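PDB 4Z80: EGF family domain-containing protein from Toxoplasma gondii, which binds a RON2-like peptide as an AMA-family membrane antigen and probably takes part in the moving junction during host-cell invasion. Local coordinates for residues V54-Y64 and Y89-K100. Residues are numbered along the deposited sequence; the frame is centred on the assembly and turned at random.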
loop_
_atom_site.group_PDB
_atom_site.type_symbol
_atom_site.label_atom_id
_atom_site.label_comp_id
_atom_site.label_asym_id
_atom_site.label_seq_id
_atom_site.Cartn_x
_atom_site.Cartn_y
_atom_site.Cartn_z
ATOM N N VAL A 54 -9.336 -10.183 6.926
ATOM C CA VAL A 54 -9.449 -9.123 5.925
ATOM C C VAL A 54 -9.184 -9.716 4.541
ATOM O O VAL A 54 -8.358 -10.615 4.393
ATOM C CB VAL A 54 -8.460 -7.965 6.219
ATOM C CG1 VAL A 54 -8.419 -6.942 5.076
ATOM C CG2 VAL A 54 -8.838 -7.277 7.520
ATOM N N GLY A 55 -9.877 -9.219 3.522
ATOM C CA GLY A 55 -9.666 -9.714 2.170
ATOM C C GLY A 55 -8.220 -9.560 1.702
ATOM O O GLY A 55 -7.614 -8.507 1.885
ATOM N N VAL A 56 -7.674 -10.610 1.097
ATOM C CA VAL A 56 -6.288 -10.611 0.617
ATOM C C VAL A 56 -6.180 -10.057 -0.810
ATOM O O VAL A 56 -5.319 -9.227 -1.108
ATOM C CB VAL A 56 -5.691 -12.047 0.684
ATOM C CG1 VAL A 56 -4.348 -12.160 -0.058
ATOM C CG2 VAL A 56 -5.539 -12.474 2.131
ATOM N N TYR A 57 -7.052 -10.514 -1.699
ATOM C CA TYR A 57 -7.070 -10.008 -3.060
ATOM C C TYR A 57 -7.424 -8.526 -3.039
ATOM O O TYR A 57 -6.741 -7.693 -3.631
ATOM C CB TYR A 57 -8.072 -10.813 -3.898
ATOM C CG TYR A 57 -8.044 -10.551 -5.383
ATOM C CD1 TYR A 57 -6.931 -10.893 -6.154
ATOM C CD2 TYR A 57 -9.139 -10.004 -6.033
ATOM C CE1 TYR A 57 -6.910 -10.669 -7.527
ATOM C CE2 TYR A 57 -9.124 -9.788 -7.401
ATOM C CZ TYR A 57 -8.018 -10.129 -8.141
ATOM O OH TYR A 57 -8.019 -9.901 -9.503
ATOM N N VAL A 58 -8.520 -8.226 -2.350
ATOM C CA VAL A 58 -8.994 -6.871 -2.120
ATOM C C VAL A 58 -9.336 -6.745 -0.636
ATOM O O VAL A 58 -10.180 -7.497 -0.139
ATOM C CB VAL A 58 -10.237 -6.561 -2.977
ATOM C CG1 VAL A 58 -10.857 -5.227 -2.568
ATOM C CG2 VAL A 58 -9.861 -6.557 -4.436
ATOM N N GLY A 59 -8.678 -5.821 0.066
ATOM C CA GLY A 59 -8.879 -5.648 1.495
ATOM C C GLY A 59 -9.361 -4.260 1.838
ATOM O O GLY A 59 -8.733 -3.277 1.460
ATOM N N TYR A 60 -10.485 -4.193 2.551
ATOM C CA TYR A 60 -11.103 -2.934 2.952
ATOM C C TYR A 60 -11.582 -2.991 4.390
ATOM O O TYR A 60 -12.048 -4.033 4.864
ATOM C CB TYR A 60 -12.330 -2.594 2.087
ATOM C CG TYR A 60 -12.087 -2.352 0.623
ATOM C CD1 TYR A 60 -11.098 -1.488 0.186
ATOM C CD2 TYR A 60 -12.864 -2.984 -0.327
ATOM C CE1 TYR A 60 -10.879 -1.273 -1.165
ATOM C CE2 TYR A 60 -12.661 -2.774 -1.682
ATOM C CZ TYR A 60 -11.667 -1.923 -2.099
ATOM O OH TYR A 60 -11.456 -1.716 -3.443
ATOM N N SER A 61 -11.528 -1.846 5.057
ATOM C CA SER A 61 -12.310 -1.641 6.267
ATOM C C SER A 61 -12.794 -0.200 6.292
ATOM O O SER A 61 -12.324 0.639 5.526
ATOM C CB SER A 61 -11.499 -1.957 7.515
ATOM O OG SER A 61 -10.462 -1.012 7.688
ATOM N N GLU A 62 -13.752 0.088 7.161
ATOM C CA GLU A 62 -14.287 1.433 7.241
ATOM C C GLU A 62 -13.216 2.445 7.605
ATOM O O GLU A 62 -12.433 2.236 8.530
ATOM C CB GLU A 62 -15.415 1.493 8.266
ATOM C CG GLU A 62 -16.718 0.848 7.788
ATOM C CD GLU A 62 -16.692 -0.671 7.777
ATOM O OE1 GLU A 62 -15.775 -1.278 8.374
ATOM O OE2 GLU A 62 -17.605 -1.259 7.157
ATOM N N MET A 63 -13.189 3.543 6.862
ATOM C CA MET A 63 -12.283 4.627 7.167
ATOM C C MET A 63 -12.373 4.967 8.652
ATOM O O MET A 63 -13.459 5.170 9.200
ATOM C CB MET A 63 -12.596 5.852 6.309
ATOM C CG MET A 63 -11.764 7.092 6.659
ATOM S SD MET A 63 -9.976 6.869 6.521
ATOM C CE MET A 63 -9.764 6.868 4.736
ATOM N N TYR A 64 -11.210 4.995 9.292
ATOM C CA TYR A 64 -11.093 5.281 10.710
ATOM C C TYR A 64 -10.294 6.560 10.861
ATOM O O TYR A 64 -9.151 6.634 10.403
ATOM C CB TYR A 64 -10.402 4.127 11.430
ATOM C CG TYR A 64 -10.155 4.351 12.899
ATOM C CD1 TYR A 64 -11.166 4.147 13.827
ATOM C CD2 TYR A 64 -8.905 4.727 13.361
ATOM C CE1 TYR A 64 -10.944 4.332 15.178
ATOM C CE2 TYR A 64 -8.669 4.919 14.715
ATOM C CZ TYR A 64 -9.692 4.717 15.613
ATOM O OH TYR A 64 -9.459 4.900 16.956
ATOM N N TYR A 89 -14.276 3.270 2.430
ATOM C CA TYR A 89 -13.311 2.269 2.860
ATOM C C TYR A 89 -11.860 2.730 2.716
ATOM O O TYR A 89 -11.478 3.321 1.698
ATOM C CB TYR A 89 -13.474 0.992 2.029
ATOM C CG TYR A 89 -14.651 0.093 2.343
ATOM C CD1 TYR A 89 -15.127 -0.068 3.633
ATOM C CD2 TYR A 89 -15.251 -0.637 1.329
ATOM C CE1 TYR A 89 -16.191 -0.922 3.896
ATOM C CE2 TYR A 89 -16.304 -1.483 1.579
ATOM C CZ TYR A 89 -16.772 -1.623 2.858
ATOM O OH TYR A 89 -17.828 -2.480 3.090
ATOM N N MET A 90 -11.051 2.415 3.723
ATOM C CA MET A 90 -9.598 2.457 3.577
ATOM C C MET A 90 -9.076 1.069 3.207
ATOM O O MET A 90 -9.691 0.054 3.543
ATOM C CB MET A 90 -8.927 2.965 4.863
ATOM C CG MET A 90 -9.166 2.125 6.094
ATOM S SD MET A 90 -8.516 2.978 7.555
ATOM C CE MET A 90 -8.811 1.720 8.789
ATOM N N ALA A 91 -7.947 1.031 2.505
ATOM C CA ALA A 91 -7.267 -0.220 2.208
ATOM C C ALA A 91 -6.793 -0.849 3.515
ATOM O O ALA A 91 -6.190 -0.170 4.353
ATOM C CB ALA A 91 -6.095 0.013 1.263
ATOM N N ALA A 92 -7.063 -2.137 3.691
ATOM C CA ALA A 92 -6.838 -2.818 4.965
ATOM C C ALA A 92 -6.187 -4.169 4.750
ATOM O O ALA A 92 -6.264 -4.743 3.661
ATOM C CB ALA A 92 -8.149 -2.989 5.707
ATOM N N GLY A 93 -5.566 -4.672 5.817
ATOM C CA GLY A 93 -4.902 -5.963 5.813
ATOM C C GLY A 93 -3.521 -5.819 6.418
ATOM O O GLY A 93 -2.662 -5.153 5.850
ATOM N N ALA A 94 -3.299 -6.451 7.562
ATOM C CA ALA A 94 -2.064 -6.231 8.319
ATOM C C ALA A 94 -0.800 -6.837 7.714
ATOM O O ALA A 94 0.294 -6.393 8.055
ATOM C CB ALA A 94 -2.233 -6.756 9.731
ATOM N N CYS A 95 -0.929 -7.838 6.850
ATOM C CA CYS A 95 0.241 -8.480 6.244
ATOM C C CYS A 95 0.607 -7.838 4.918
ATOM O O CYS A 95 -0.261 -7.616 4.080
ATOM C CB CYS A 95 -0.004 -9.972 6.017
ATOM S SG CYS A 95 -0.197 -10.932 7.532
ATOM N N PRO A 96 1.906 -7.574 4.697
ATOM C CA PRO A 96 2.349 -7.165 3.366
ATOM C C PRO A 96 1.994 -8.215 2.319
ATOM O O PRO A 96 2.091 -9.419 2.575
ATOM C CB PRO A 96 3.866 -7.037 3.520
ATOM C CG PRO A 96 4.081 -6.832 4.971
ATOM C CD PRO A 96 3.023 -7.612 5.660
ATOM N N ASN A 97 1.579 -7.751 1.147
ATOM C CA ASN A 97 1.100 -8.646 0.108
ATOM C C ASN A 97 2.104 -8.653 -1.029
ATOM O O ASN A 97 2.170 -7.725 -1.824
ATOM C CB ASN A 97 -0.285 -8.208 -0.362
ATOM C CG ASN A 97 -1.029 -9.304 -1.072
ATOM O OD1 ASN A 97 -0.434 -10.175 -1.697
ATOM N ND2 ASN A 97 -2.357 -9.268 -0.982
ATOM N N TYR A 98 2.928 -9.692 -1.056
ATOM C CA TYR A 98 4.045 -9.734 -1.989
ATOM C C TYR A 98 3.600 -10.051 -3.412
ATOM O O TYR A 98 2.855 -11.010 -3.660
ATOM C CB TYR A 98 5.090 -10.744 -1.503
ATOM C CG TYR A 98 5.695 -10.329 -0.176
ATOM C CD1 TYR A 98 6.688 -9.365 -0.123
ATOM C CD2 TYR A 98 5.259 -10.886 1.021
ATOM C CE1 TYR A 98 7.235 -8.965 1.082
ATOM C CE2 TYR A 98 5.806 -10.492 2.229
ATOM C CZ TYR A 98 6.790 -9.530 2.248
ATOM O OH TYR A 98 7.329 -9.139 3.452
ATOM N N GLY A 99 4.057 -9.225 -4.339
ATOM C CA GLY A 99 3.764 -9.378 -5.749
ATOM C C GLY A 99 2.544 -8.597 -6.201
ATOM O O GLY A 99 2.340 -8.418 -7.398
ATOM N N LYS A 100 1.736 -8.123 -5.255
ATOM C CA LYS A 100 0.471 -7.466 -5.587
ATOM C C LYS A 100 0.666 -6.060 -6.144
ATOM O O LYS A 100 1.187 -5.176 -5.465
ATOM C CB LYS A 100 -0.434 -7.417 -4.353
ATOM C CG LYS A 100 -1.737 -6.623 -4.521
ATOM C CD LYS A 100 -2.625 -6.785 -3.290
ATOM C CE LYS A 100 -3.829 -5.856 -3.289
ATOM N NZ LYS A 100 -4.731 -6.139 -2.139
HETATM O O HOH W 1 -5.473 -6.924 2.023
HETATM O O HOH W 2 -17.665 -3.598 5.692
#
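Ser61 and Met90 form the hydrogen-bonded pair of a two-stranded antiparallel sheet, 60-62 against 89-91, buried near the middle of the chain. Ser61 N donates to Met90 O and Met90 N returns to Ser61 O (2.8 Å). Just past the paired strands, Ala92 N donates to Gly59 O, and Gln297 NE2 also donates to that oxygen. Packing is tight on the face carrying Ser61 and Met90. With chi1 61° the Met90 side chain starts between its backbone N and carbonyl carbon, then runs straight, bringing CE to 3.4 Å from Ser61 OG and against Tyr64 CB. Ala92 CB also packs against this hydroxyl oxygen, and Ser61 OG is hydrogen-bonded to Asp27. Ala92 CB meets Val54 CG1 as well. Close packing continues where Tyr60 CB sits over one face of the Tyr89 ring, a CH-pi contact, while the two rings, only 10° from parallel, are slid apart and barely overlap. Toward 97-100, Lys100 stretches fully extended to place NZ 2.9 Å from Tyr57 O, with a weak second bond to Val56 O; Gln297 OE1 takes a further bond, so the buried ammonium is held by three oxygens. A water joins Gly55 O to Ala92 O where the backbones part. The looser, solvent side is confined to Glu62 and the outer edge of the Tyr89 ring. Glu62, bent at chi2 (75°), runs beside Tyr89 and brings OE2 to the ring edge, 3.6 Å from CE1; a water bridges Glu62 OE2 and Tyr89 OH, 2.8 Å from each.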